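Local coordinates for binding domain (Hc) of Paraclostridial Mosquitocidal Protein 1 (Paraclostridium bifermentans, PDB 6HOX), which probably targets the toxin to host nerve cells, being the receptor-binding part of a botulinum-like neurotoxin that acts specifically on Anopheles mosquitoes, at residues 327-332 with 370-375; 245-250 with 376-381; 255-260 with 317-322; 382-387 with 432-437. All coordinates share one frame; numbering follows the deposited sequence.

Contact 1 of 4, residues 327-332 with 370-375; sequences KYVRKN and LKLIQL
In the beta-trefoil half of the receptor-binding domain, the loop leading into strand 333-339 meets the end of strand 369-373 through Asn332 and Leu372. The two touching parts run 93° apart. One direct hydrogen bond joins them, Asn332 N to Leu372 O at 2.7 Å, with the donor in the plane of the carbonyl. On the buried side Val329 CG1 packs against Leu372 CD2 at 4.1 Å. On the partly exposed flank the aliphatic part of Lys371 lies against the backbone carbonyl of Asn332, its CG 3.4 Å from Asn332 O, while Asn332 ND2 lies 3.4 Å from Ile373 CG2. Lys331 has CG anti to its backbone N (chi1 -176°), which sets that atom 3.9 Å from Gln374 N. Its ammonium group then reaches a water, 2.6 Å from Lys331 NZ, that donates to Gln374 O; the same NZ is also hydrogen-bonded to Asn378 OD1. Outward from the contact, the backbone of 327-332 is hydrogen-bonded to the backbones of Asn247, Leu249, Leu257 and Tyr259, Leu372 packs on Leu249, and strand 369-373 lies between strands 333-339 and 384-388.

Contact 2 of 4, residues 245-250 with 376-381; sequences NSNILR and QSNDKY
Arg250 and Tyr381 meet through their side chains, Arg250 CB standing 4.1 Å from Tyr381 CD1 at an oblique angle to the ring. Arg250 CB also lies 3.8 Å from Lys380 O. At the other end, Asn378 turns its amide toward Ser246: ND2 comes within 2.9 Å of Ser246 O, but the angle is too poor for a hydrogen bond, and this nitrogen bonds instead to Phe244 O. Water fills the polar role between the backbones. One molecule accepts from Arg250 NE, 3.0 Å away in the guanidinium plane, and donates to both Ile248 O and Asn378 O; another links Arg250 O to Tyr381 O. The contact thus joins the loop between helix 233-241 and strand 263-267 to a type I beta turn, Ser377 to Lys380, in the loop between strands 369-373 and 384-388. That turn is braced from within by the backbone bond from Lys380 N to Ser377 O (3.2 Å) and by Lys380 NZ, which donates to Ser377 OG (3.0 Å). Farther out, Arg250 NH1 bonds to Gly254 O and Arg58 O, and Tyr381 OH to Trp166 O; Arg58 and Trp166 belong to the N-terminal, lectin-like half.

Contact 3 of 4, residues 255-260 with 317-322; sequences EPLEYN and VKIINK
Tyr259 lies across Ile319 at about a right angle, and its ring provides much of the meeting between the loop 255-260 and the end of strand 316-320. Its CG is anti to the carbonyl carbon (chi1 -70°), and the ring passes with its edge near Ile319 O and its CE1 3.8 Å from Ile319 CG2. Farther along, Asn321 CB sits 3.4 Å from Tyr259 CE1, and the ring and amide planes are turned 73° apart. The amide reaches past the ring to its hydroxyl: Asn321 ND2 donates to Tyr259 OH at 3.1 Å, nearly straight at 169°, with the oxygen close to the amide plane. Both branches of Ile319 are employed. While CG2, anti to the backbone N, faces the tyrosine, CD1 at the end of the other branch meets Leu257 CD2 at 3.8 Å.

Next to the ring, the backbone makes its own bond, Asn260 N to Ile319 O at 2.9 Å, and a water ties Glu258 O to Ile319 N. Lys318, its chain extended beyond CG, lies alongside Asn260 and points the same way; the Lys318 NZ to Asn260 OD1 bond is weak at 3.5 Å. Phe437 of strand 435-438 and Ala335 of strand 333-339 also pack on Ile319. Tyr259 OH is also hydrogen-bonded to Asp333 OD2, and Asn321 OD1 to Asn323 N. The hydroxyl of the buried Tyr259 is thus gripped by an amide and a carboxylate, which probably fixes the position of the ring's end, while the outer lysine-asparagine pair adds comparatively little directional hold.

Contact 4 of 4, residues 382-387 with 432-437; sequences YCQIRI and KTNWYF
Tyr382 is set between two partners that meet it in different ways. Its chi1 of 50° puts CG between backbone N and carbonyl carbon; the ring turns its edge to the face of Tyr436 in an offset edge-to-face pair, planes at 88° and centroids 5.7 Å apart. Tyr382 CB rests over the Tyr436 face, 3.9 Å from its centroid, as a CH-pi contact. The Asn434 amide, inclined 31° to the Tyr382 ring, puts ND2 over a face and OD1 3.3 Å from Tyr382 CE1. That same OD1 accepts from Gln384 NE2 at 3.0 Å, the donor tilted from the carbonyl plane; the two side chains lie side by side. Gln268 receives Asn434 ND2 and donates to Tyr436 OH, Gln374 OE1 also takes Gln384 NE2, and Gln384 OE1 accepts from Leu375 N, so these buried polar groups are paired. On the Phe437 side, Cys383 SG approaches the ring edge, 4.1 Å from Phe437 CE2, and Ile385 CD1 lies near the ring plane. Reciprocal 2.8 Å bonds between the N and O of Cys383 and Trp435 make a single antiparallel hydrogen-bonded bridge between the segments carrying strands 384-388 and 435-438, a buried beta-trefoil junction.

All four contacts belong to the C-terminal, trefoil-type receptor-binding region. Contacts 1 and 2 lie about 9 Å apart between centres, contact 1 about 10 Å from both 3 and 4, and the widest separation between centres, about 15 Å, is between 2 and 3. Along the chain, contact 2 spans both 3 and 1, contact 3 closes before 1 opens, and contact 4 follows. Backbone bonds run from 245-250 to 255-260 and from both to 327-332, linking contacts 1 to 3, while neighbouring strands 369-373 and 384-388 join contacts 1 and 4. Phe437 of contact 4 reaches Leu257 and Val317 of contact 3. Residues distant in sequence thus come together in the trefoil-type half, with contact 2 at its border with the lectin-like half.

Contact 1 of 4, residues 327-332 with 370-375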
# COMPACT_ATOMS: atom_id res chain seq x y z
N LYS A 327 -16.88 5.97 -9.74
CA LYS A 327 -16.09 4.83 -10.13
C LYS A 327 -15.63 4.02 -8.91
O LYS A 327 -15.07 2.94 -9.08
CB LYS A 327 -14.87 5.28 -10.95
CG LYS A 327 -13.71 5.87 -10.18
CD LYS A 327 -12.50 6.07 -11.04
CE LYS A 327 -11.27 6.48 -10.26
NZ LYS A 327 -10.06 6.48 -11.12
N TYR A 328 -15.88 4.52 -7.70
CA TYR A 328 -15.27 3.95 -6.50
C TYR A 328 -16.20 2.95 -5.84
O TYR A 328 -17.38 3.20 -5.77
CB TYR A 328 -14.90 5.04 -5.50
CG TYR A 328 -13.90 6.01 -6.07
CD1 TYR A 328 -12.62 5.60 -6.35
CD2 TYR A 328 -14.26 7.31 -6.35
CE1 TYR A 328 -11.68 6.49 -6.86
CE2 TYR A 328 -13.34 8.20 -6.88
CZ TYR A 328 -12.05 7.79 -7.12
OH TYR A 328 -11.13 8.65 -7.64
N VAL A 329 -15.61 1.86 -5.33
CA VAL A 329 -16.31 0.87 -4.56
C VAL A 329 -16.25 1.29 -3.10
O VAL A 329 -15.19 1.58 -2.59
CB VAL A 329 -15.72 -0.54 -4.74
CG1 VAL A 329 -16.58 -1.59 -4.04
CG2 VAL A 329 -15.54 -0.88 -6.20
N ARG A 330 -17.42 1.33 -2.46
CA ARG A 330 -17.53 1.66 -1.06
C ARG A 330 -18.04 0.46 -0.27
O ARG A 330 -18.78 -0.40 -0.77
CB ARG A 330 -18.43 2.88 -0.87
CG ARG A 330 -17.82 4.17 -1.43
CD ARG A 330 -18.78 5.33 -1.34
NE ARG A 330 -18.19 6.56 -1.89
CZ ARG A 330 -18.04 6.84 -3.18
NH1 ARG A 330 -18.54 6.04 -4.11
NH2 ARG A 330 -17.37 7.91 -3.53
N LYS A 331 -17.59 0.43 0.98
CA LYS A 331 -17.98 -0.50 2.01
C LYS A 331 -19.51 -0.64 2.01
O LYS A 331 -20.20 0.34 2.08
CB LYS A 331 -17.48 0.09 3.33
CG LYS A 331 -17.71 -0.77 4.55
CD LYS A 331 -17.57 -0.01 5.86
CE LYS A 331 -16.24 0.69 6.04
NZ LYS A 331 -16.10 1.18 7.43
N ASN A 332 -19.98 -1.89 1.87
CA ASN A 332 -21.38 -2.32 1.89
C ASN A 332 -22.08 -2.17 0.54
O ASN A 332 -23.29 -2.41 0.47
CB ASN A 332 -22.21 -1.66 2.98
CG ASN A 332 -21.67 -1.91 4.37
OD1 ASN A 332 -21.79 -1.04 5.23
ND2 ASN A 332 -21.08 -3.07 4.60
N LEU A 370 -24.05 -10.34 -3.63
CA LEU A 370 -22.72 -10.15 -3.09
C LEU A 370 -22.64 -8.72 -2.57
O LEU A 370 -23.08 -7.79 -3.24
CB LEU A 370 -21.66 -10.37 -4.17
CG LEU A 370 -21.07 -11.76 -4.26
CD1 LEU A 370 -22.17 -12.79 -4.37
CD2 LEU A 370 -20.09 -11.86 -5.42
N LYS A 371 -22.03 -8.58 -1.39
CA LYS A 371 -21.74 -7.30 -0.79
C LYS A 371 -20.24 -7.28 -0.44
O LYS A 371 -19.74 -8.20 0.18
CB LYS A 371 -22.62 -7.11 0.44
CG LYS A 371 -22.72 -5.68 0.94
CD LYS A 371 -23.65 -5.53 2.12
CE LYS A 371 -25.10 -5.46 1.70
NZ LYS A 371 -25.81 -4.35 2.39
N LEU A 372 -19.54 -6.23 -0.88
CA LEU A 372 -18.17 -6.02 -0.49
C LEU A 372 -18.17 -5.17 0.79
O LEU A 372 -18.71 -4.06 0.82
CB LEU A 372 -17.38 -5.36 -1.63
CG LEU A 372 -16.83 -6.33 -2.69
CD1 LEU A 372 -17.94 -7.01 -3.46
CD2 LEU A 372 -15.89 -5.63 -3.66
N ILE A 373 -17.57 -5.73 1.83
CA ILE A 373 -17.61 -5.16 3.18
C ILE A 373 -16.19 -5.06 3.74
O ILE A 373 -15.24 -5.66 3.23
CB ILE A 373 -18.51 -6.00 4.12
CG1 ILE A 373 -17.91 -7.38 4.35
CG2 ILE A 373 -19.93 -6.05 3.58
CD1 ILE A 373 -18.74 -8.30 5.19
N GLN A 374 -16.09 -4.29 4.81
CA GLN A 374 -14.88 -4.17 5.56
C GLN A 374 -15.24 -4.34 7.03
O GLN A 374 -15.78 -3.44 7.62
CB GLN A 374 -14.19 -2.83 5.30
CG GLN A 374 -12.89 -2.67 6.08
CD GLN A 374 -11.95 -3.81 5.83
OE1 GLN A 374 -11.93 -4.79 6.57
NE2 GLN A 374 -11.18 -3.70 4.75
N LEU A 375 -14.94 -5.52 7.57
CA LEU A 375 -15.25 -5.86 8.95
C LEU A 375 -14.09 -5.50 9.88
O LEU A 375 -14.24 -5.58 11.09
CB LEU A 375 -15.56 -7.36 9.04
CG LEU A 375 -16.84 -7.82 8.35
CD1 LEU A 375 -16.97 -9.33 8.42
CD2 LEU A 375 -18.07 -7.17 8.97
O HOH W 1 -14.71 -0.70 8.55

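Contact 2 of 4, residues 245-250 with 376-381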
# COMPACT_ATOMS: atom_id res chain seq x y z
N ASN A 245 -10.53 8.12 6.24
CA ASN A 245 -11.72 8.68 6.88
C ASN A 245 -12.99 8.38 6.05
O ASN A 245 -14.10 8.63 6.51
CB ASN A 245 -11.58 10.19 7.12
CG ASN A 245 -11.04 10.94 5.92
OD1 ASN A 245 -10.12 10.47 5.24
ND2 ASN A 245 -11.61 12.11 5.63
N SER A 246 -12.83 7.84 4.85
CA SER A 246 -13.95 7.59 3.96
C SER A 246 -14.28 6.09 3.93
O SER A 246 -13.57 5.25 4.49
CB SER A 246 -13.68 8.12 2.59
OG SER A 246 -12.75 7.30 1.92
N ASN A 247 -15.37 5.76 3.24
CA ASN A 247 -15.89 4.41 3.21
C ASN A 247 -15.45 3.68 1.93
O ASN A 247 -15.94 2.61 1.65
CB ASN A 247 -17.41 4.43 3.38
CG ASN A 247 -17.77 4.80 4.80
OD1 ASN A 247 -17.06 4.45 5.74
ND2 ASN A 247 -18.85 5.55 4.95
N ILE A 248 -14.51 4.26 1.17
CA ILE A 248 -14.03 3.61 -0.05
C ILE A 248 -13.20 2.39 0.36
O ILE A 248 -12.47 2.43 1.35
CB ILE A 248 -13.24 4.58 -0.95
CG1 ILE A 248 -11.92 4.99 -0.28
CG2 ILE A 248 -14.09 5.76 -1.37
CD1 ILE A 248 -11.10 5.97 -1.08
N LEU A 249 -13.35 1.30 -0.40
CA LEU A 249 -12.48 0.15 -0.25
C LEU A 249 -11.18 0.43 -1.01
O LEU A 249 -11.04 1.42 -1.72
CB LEU A 249 -13.21 -1.10 -0.77
CG LEU A 249 -14.40 -1.54 0.07
CD1 LEU A 249 -15.10 -2.73 -0.57
CD2 LEU A 249 -13.96 -1.88 1.48
N ARG A 250 -10.23 -0.48 -0.88
CA ARG A 250 -8.89 -0.32 -1.39
C ARG A 250 -8.49 -1.53 -2.22
O ARG A 250 -8.94 -2.66 -1.99
CB ARG A 250 -7.92 -0.17 -0.22
CG ARG A 250 -8.18 1.05 0.64
CD ARG A 250 -7.50 2.26 0.07
NE ARG A 250 -7.88 3.46 0.80
CZ ARG A 250 -7.63 4.68 0.38
NH1 ARG A 250 -6.80 4.86 -0.63
NH2 ARG A 250 -8.22 5.71 0.96
N GLN A 376 -12.94 -5.16 9.31
CA GLN A 376 -11.78 -4.65 10.04
C GLN A 376 -11.81 -3.11 9.91
O GLN A 376 -12.87 -2.54 9.80
CB GLN A 376 -10.51 -5.32 9.49
CG GLN A 376 -10.51 -6.84 9.63
CD GLN A 376 -10.57 -7.28 11.07
OE1 GLN A 376 -9.83 -6.78 11.92
NE2 GLN A 376 -11.46 -8.22 11.37
N SER A 377 -10.67 -2.44 9.92
CA SER A 377 -10.62 -0.97 9.82
C SER A 377 -10.43 -0.54 8.36
O SER A 377 -10.04 -1.35 7.53
CB SER A 377 -9.54 -0.44 10.69
OG SER A 377 -8.37 -1.21 10.51
N ASN A 378 -10.72 0.73 8.07
CA ASN A 378 -10.72 1.29 6.70
C ASN A 378 -9.33 1.29 6.07
O ASN A 378 -9.22 1.43 4.85
CB ASN A 378 -11.18 2.75 6.65
CG ASN A 378 -12.68 2.93 6.79
OD1 ASN A 378 -13.45 1.99 6.61
ND2 ASN A 378 -13.09 4.15 7.11
N ASP A 379 -8.28 1.15 6.89
CA ASP A 379 -6.91 1.20 6.42
C ASP A 379 -6.48 -0.12 5.75
O ASP A 379 -5.45 -0.16 5.10
CB ASP A 379 -5.95 1.54 7.56
CG ASP A 379 -6.12 0.62 8.74
OD1 ASP A 379 -7.18 0.67 9.39
OD2 ASP A 379 -5.22 -0.21 8.95
N LYS A 380 -7.24 -1.21 5.94
CA LYS A 380 -6.87 -2.52 5.34
C LYS A 380 -6.99 -2.45 3.81
O LYS A 380 -7.87 -1.80 3.26
CB LYS A 380 -7.73 -3.61 5.97
CG LYS A 380 -7.57 -3.71 7.48
CD LYS A 380 -6.12 -3.78 7.88
CE LYS A 380 -5.87 -4.34 9.27
NZ LYS A 380 -6.81 -3.74 10.25
N TYR A 381 -6.04 -3.09 3.12
CA TYR A 381 -5.99 -3.06 1.67
C TYR A 381 -6.66 -4.30 1.07
O TYR A 381 -6.48 -4.59 -0.09
CB TYR A 381 -4.54 -2.97 1.17
CG TYR A 381 -3.86 -1.66 1.46
CD1 TYR A 381 -4.53 -0.59 2.03
CD2 TYR A 381 -2.52 -1.50 1.17
CE1 TYR A 381 -3.88 0.60 2.34
CE2 TYR A 381 -1.86 -0.31 1.46
CZ TYR A 381 -2.55 0.75 2.03
OH TYR A 381 -1.91 1.94 2.30
O HOH W 2 -10.05 2.98 2.75
O HOH W 3 -12.82 0.74 4.03
O HOH W 4 -7.83 -5.34 -2.34
O HOH W 5 -10.38 -2.10 1.53

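Contact 3 of 4, residues 255-260 with 317-322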
# COMPACT_ATOMS: atom_id res chain seq x y z
N GLU A 255 -4.62 1.89 -3.17
CA GLU A 255 -5.34 2.88 -3.97
C GLU A 255 -6.83 2.55 -3.97
O GLU A 255 -7.23 1.45 -3.61
CB GLU A 255 -4.73 2.96 -5.37
CG GLU A 255 -3.24 3.26 -5.29
CD GLU A 255 -2.65 3.89 -6.53
OE1 GLU A 255 -3.17 3.65 -7.64
OE2 GLU A 255 -1.65 4.60 -6.39
N PRO A 256 -7.72 3.54 -4.24
CA PRO A 256 -9.16 3.29 -4.17
C PRO A 256 -9.58 2.14 -5.09
O PRO A 256 -9.11 2.04 -6.22
CB PRO A 256 -9.76 4.63 -4.59
CG PRO A 256 -8.69 5.64 -4.22
CD PRO A 256 -7.39 4.94 -4.55
N LEU A 257 -10.44 1.25 -4.57
CA LEU A 257 -10.96 0.13 -5.33
C LEU A 257 -11.98 0.68 -6.34
O LEU A 257 -12.75 1.56 -6.00
CB LEU A 257 -11.60 -0.87 -4.36
CG LEU A 257 -12.05 -2.20 -4.96
CD1 LEU A 257 -10.85 -3.01 -5.45
CD2 LEU A 257 -12.84 -3.01 -3.95
N GLU A 258 -11.96 0.20 -7.58
CA GLU A 258 -12.84 0.79 -8.62
C GLU A 258 -13.76 -0.25 -9.25
O GLU A 258 -13.43 -1.42 -9.33
CB GLU A 258 -12.04 1.41 -9.76
CG GLU A 258 -11.10 2.53 -9.31
CD GLU A 258 -10.32 3.14 -10.46
OE1 GLU A 258 -10.79 3.05 -11.63
OE2 GLU A 258 -9.23 3.70 -10.19
N TYR A 259 -14.89 0.25 -9.77
CA TYR A 259 -15.79 -0.49 -10.61
C TYR A 259 -15.28 -0.50 -12.05
O TYR A 259 -14.60 0.43 -12.48
CB TYR A 259 -17.20 0.12 -10.59
CG TYR A 259 -17.94 -0.05 -9.30
CD1 TYR A 259 -18.33 -1.30 -8.89
CD2 TYR A 259 -18.26 1.04 -8.49
CE1 TYR A 259 -19.02 -1.50 -7.71
CE2 TYR A 259 -18.94 0.86 -7.29
CZ TYR A 259 -19.33 -0.41 -6.91
OH TYR A 259 -20.05 -0.64 -5.77
N ASN A 260 -15.62 -1.57 -12.77
CA ASN A 260 -15.39 -1.67 -14.20
C ASN A 260 -13.89 -1.56 -14.50
O ASN A 260 -13.50 -1.04 -15.54
CB ASN A 260 -16.20 -0.60 -14.95
CG ASN A 260 -16.22 -0.83 -16.45
OD1 ASN A 260 -16.34 -1.97 -16.89
ND2 ASN A 260 -16.06 0.23 -17.23
N VAL A 317 -11.06 -10.41 -13.39
CA VAL A 317 -12.42 -10.02 -12.93
C VAL A 317 -12.59 -8.49 -12.97
O VAL A 317 -11.65 -7.72 -12.86
CB VAL A 317 -12.73 -10.56 -11.52
CG1 VAL A 317 -12.47 -12.05 -11.42
CG2 VAL A 317 -11.96 -9.81 -10.43
N LYS A 318 -13.85 -8.08 -13.08
CA LYS A 318 -14.28 -6.71 -12.89
C LYS A 318 -15.42 -6.72 -11.88
O LYS A 318 -16.28 -7.64 -11.92
CB LYS A 318 -14.82 -6.11 -14.19
CG LYS A 318 -13.76 -5.72 -15.20
CD LYS A 318 -14.33 -4.96 -16.37
CE LYS A 318 -13.26 -4.47 -17.31
NZ LYS A 318 -13.86 -3.84 -18.50
N ILE A 319 -15.45 -5.68 -11.04
CA ILE A 319 -16.52 -5.46 -10.06
C ILE A 319 -17.54 -4.55 -10.75
O ILE A 319 -17.19 -3.51 -11.28
CB ILE A 319 -15.98 -4.85 -8.75
CG1 ILE A 319 -14.78 -5.62 -8.19
CG2 ILE A 319 -17.09 -4.72 -7.72
CD1 ILE A 319 -14.02 -4.89 -7.08
N ILE A 320 -18.80 -4.98 -10.78
CA ILE A 320 -19.84 -4.31 -11.53
C ILE A 320 -21.03 -4.01 -10.60
O ILE A 320 -21.42 -4.84 -9.79
CB ILE A 320 -20.27 -5.17 -12.73
CG1 ILE A 320 -19.10 -5.46 -13.66
CG2 ILE A 320 -21.43 -4.52 -13.48
CD1 ILE A 320 -18.59 -4.25 -14.37
N ASN A 321 -21.59 -2.82 -10.76
CA ASN A 321 -22.72 -2.36 -9.98
C ASN A 321 -23.42 -1.29 -10.81
O ASN A 321 -22.90 -0.19 -10.95
CB ASN A 321 -22.28 -1.83 -8.62
CG ASN A 321 -23.37 -1.18 -7.79
OD1 ASN A 321 -24.55 -1.28 -8.12
ND2 ASN A 321 -22.98 -0.52 -6.71
N LYS A 322 -24.58 -1.64 -11.38
CA LYS A 322 -25.31 -0.72 -12.25
C LYS A 322 -25.92 0.43 -11.43
O LYS A 322 -26.38 1.39 -12.01
CB LYS A 322 -26.35 -1.48 -13.08
CG LYS A 322 -27.65 -1.83 -12.37
CD LYS A 322 -28.53 -2.79 -13.15
CE LYS A 322 -28.01 -4.22 -13.15
NZ LYS A 322 -28.03 -4.84 -11.80
O HOH W 6 -13.53 -3.60 -11.16

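Contact 4 of 4, residues 382-387 with 432-437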
# COMPACT_ATOMS: atom_id res chain seq x y z
N TYR A 382 -7.39 -5.04 1.91
CA TYR A 382 -8.21 -6.18 1.50
C TYR A 382 -9.65 -5.89 1.93
O TYR A 382 -9.90 -4.94 2.67
CB TYR A 382 -7.69 -7.46 2.14
CG TYR A 382 -7.47 -7.38 3.63
CD1 TYR A 382 -8.52 -7.51 4.53
CD2 TYR A 382 -6.20 -7.16 4.15
CE1 TYR A 382 -8.31 -7.43 5.90
CE2 TYR A 382 -5.97 -7.09 5.52
CZ TYR A 382 -7.03 -7.21 6.40
OH TYR A 382 -6.79 -7.13 7.74
N CYS A 383 -10.59 -6.71 1.45
CA CYS A 383 -11.95 -6.65 1.94
C CYS A 383 -12.47 -8.07 2.20
O CYS A 383 -11.79 -9.04 1.91
CB CYS A 383 -12.84 -5.91 0.95
SG CYS A 383 -13.10 -6.80 -0.59
N GLN A 384 -13.69 -8.15 2.71
CA GLN A 384 -14.41 -9.41 2.78
C GLN A 384 -15.62 -9.30 1.84
O GLN A 384 -16.00 -8.20 1.43
CB GLN A 384 -14.80 -9.74 4.21
CG GLN A 384 -13.63 -9.69 5.19
CD GLN A 384 -13.36 -8.27 5.62
OE1 GLN A 384 -14.29 -7.49 5.83
NE2 GLN A 384 -12.08 -7.93 5.77
N ILE A 385 -16.19 -10.46 1.51
CA ILE A 385 -17.30 -10.52 0.58
C ILE A 385 -18.40 -11.37 1.21
O ILE A 385 -18.19 -12.54 1.51
CB ILE A 385 -16.86 -11.05 -0.80
CG1 ILE A 385 -15.80 -10.14 -1.44
CG2 ILE A 385 -18.08 -11.23 -1.70
CD1 ILE A 385 -15.35 -10.59 -2.81
N ARG A 386 -19.56 -10.73 1.42
CA ARG A 386 -20.69 -11.33 2.06
C ARG A 386 -21.68 -11.80 0.99
O ARG A 386 -22.09 -11.01 0.13
CB ARG A 386 -21.37 -10.36 3.03
CG ARG A 386 -22.51 -10.98 3.83
CD ARG A 386 -22.85 -10.23 5.11
NE ARG A 386 -24.01 -10.78 5.81
CZ ARG A 386 -24.50 -10.30 6.96
NH1 ARG A 386 -23.94 -9.24 7.54
NH2 ARG A 386 -25.55 -10.87 7.53
N ILE A 387 -22.03 -13.09 1.09
CA ILE A 387 -22.99 -13.77 0.24
C ILE A 387 -24.34 -13.76 0.97
O ILE A 387 -24.43 -14.25 2.11
CB ILE A 387 -22.56 -15.23 -0.04
CG1 ILE A 387 -21.11 -15.36 -0.54
CG2 ILE A 387 -23.55 -15.91 -0.97
CD1 ILE A 387 -20.83 -14.60 -1.80
N LYS A 432 -8.35 -16.51 5.41
CA LYS A 432 -9.08 -17.15 4.30
C LYS A 432 -10.31 -16.35 3.84
O LYS A 432 -10.87 -16.67 2.77
CB LYS A 432 -9.63 -18.53 4.70
CG LYS A 432 -8.61 -19.59 5.04
CD LYS A 432 -9.16 -20.99 4.96
CE LYS A 432 -10.17 -21.33 6.04
NZ LYS A 432 -11.12 -22.37 5.56
N THR A 433 -10.76 -15.38 4.64
CA THR A 433 -11.95 -14.57 4.34
C THR A 433 -11.58 -13.16 3.84
O THR A 433 -12.47 -12.37 3.55
CB THR A 433 -12.90 -14.50 5.54
OG1 THR A 433 -12.24 -13.89 6.65
CG2 THR A 433 -13.42 -15.86 5.94
N ASN A 434 -10.29 -12.89 3.67
CA ASN A 434 -9.81 -11.59 3.18
C ASN A 434 -9.41 -11.74 1.72
O ASN A 434 -8.68 -12.65 1.37
CB ASN A 434 -8.64 -11.08 4.00
CG ASN A 434 -9.02 -10.67 5.41
OD1 ASN A 434 -10.11 -10.17 5.64
ND2 ASN A 434 -8.09 -10.83 6.34
N TRP A 435 -9.90 -10.81 0.89
CA TRP A 435 -9.73 -10.81 -0.53
C TRP A 435 -9.07 -9.51 -0.98
O TRP A 435 -9.42 -8.44 -0.47
CB TRP A 435 -11.10 -11.00 -1.20
CG TRP A 435 -11.65 -12.37 -0.98
CD1 TRP A 435 -12.53 -12.75 -0.00
CD2 TRP A 435 -11.32 -13.56 -1.71
NE1 TRP A 435 -12.79 -14.09 -0.10
CE2 TRP A 435 -12.06 -14.62 -1.13
CE3 TRP A 435 -10.47 -13.84 -2.79
CZ2 TRP A 435 -11.99 -15.93 -1.61
CZ3 TRP A 435 -10.41 -15.13 -3.27
CH2 TRP A 435 -11.15 -16.16 -2.68
N TYR A 436 -8.14 -9.63 -1.93
CA TYR A 436 -7.47 -8.52 -2.56
C TYR A 436 -7.84 -8.45 -4.05
O TYR A 436 -8.01 -9.49 -4.73
CB TYR A 436 -5.95 -8.65 -2.50
CG TYR A 436 -5.30 -8.59 -1.15
CD1 TYR A 436 -5.05 -7.39 -0.51
CD2 TYR A 436 -4.84 -9.75 -0.55
CE1 TYR A 436 -4.37 -7.34 0.71
CE2 TYR A 436 -4.21 -9.72 0.68
CZ TYR A 436 -3.96 -8.51 1.31
OH TYR A 436 -3.33 -8.52 2.53
N PHE A 437 -7.86 -7.22 -4.56
CA PHE A 437 -7.92 -6.96 -5.98
C PHE A 437 -6.64 -6.23 -6.42
O PHE A 437 -6.31 -5.19 -5.86
CB PHE A 437 -9.19 -6.17 -6.29
CG PHE A 437 -10.46 -6.93 -6.01
CD1 PHE A 437 -10.97 -7.83 -6.94
CD2 PHE A 437 -11.11 -6.80 -4.79
CE1 PHE A 437 -12.12 -8.55 -6.65
CE2 PHE A 437 -12.27 -7.50 -4.52
CZ PHE A 437 -12.79 -8.37 -5.46
O HOH W 7 -15.00 -12.81 2.68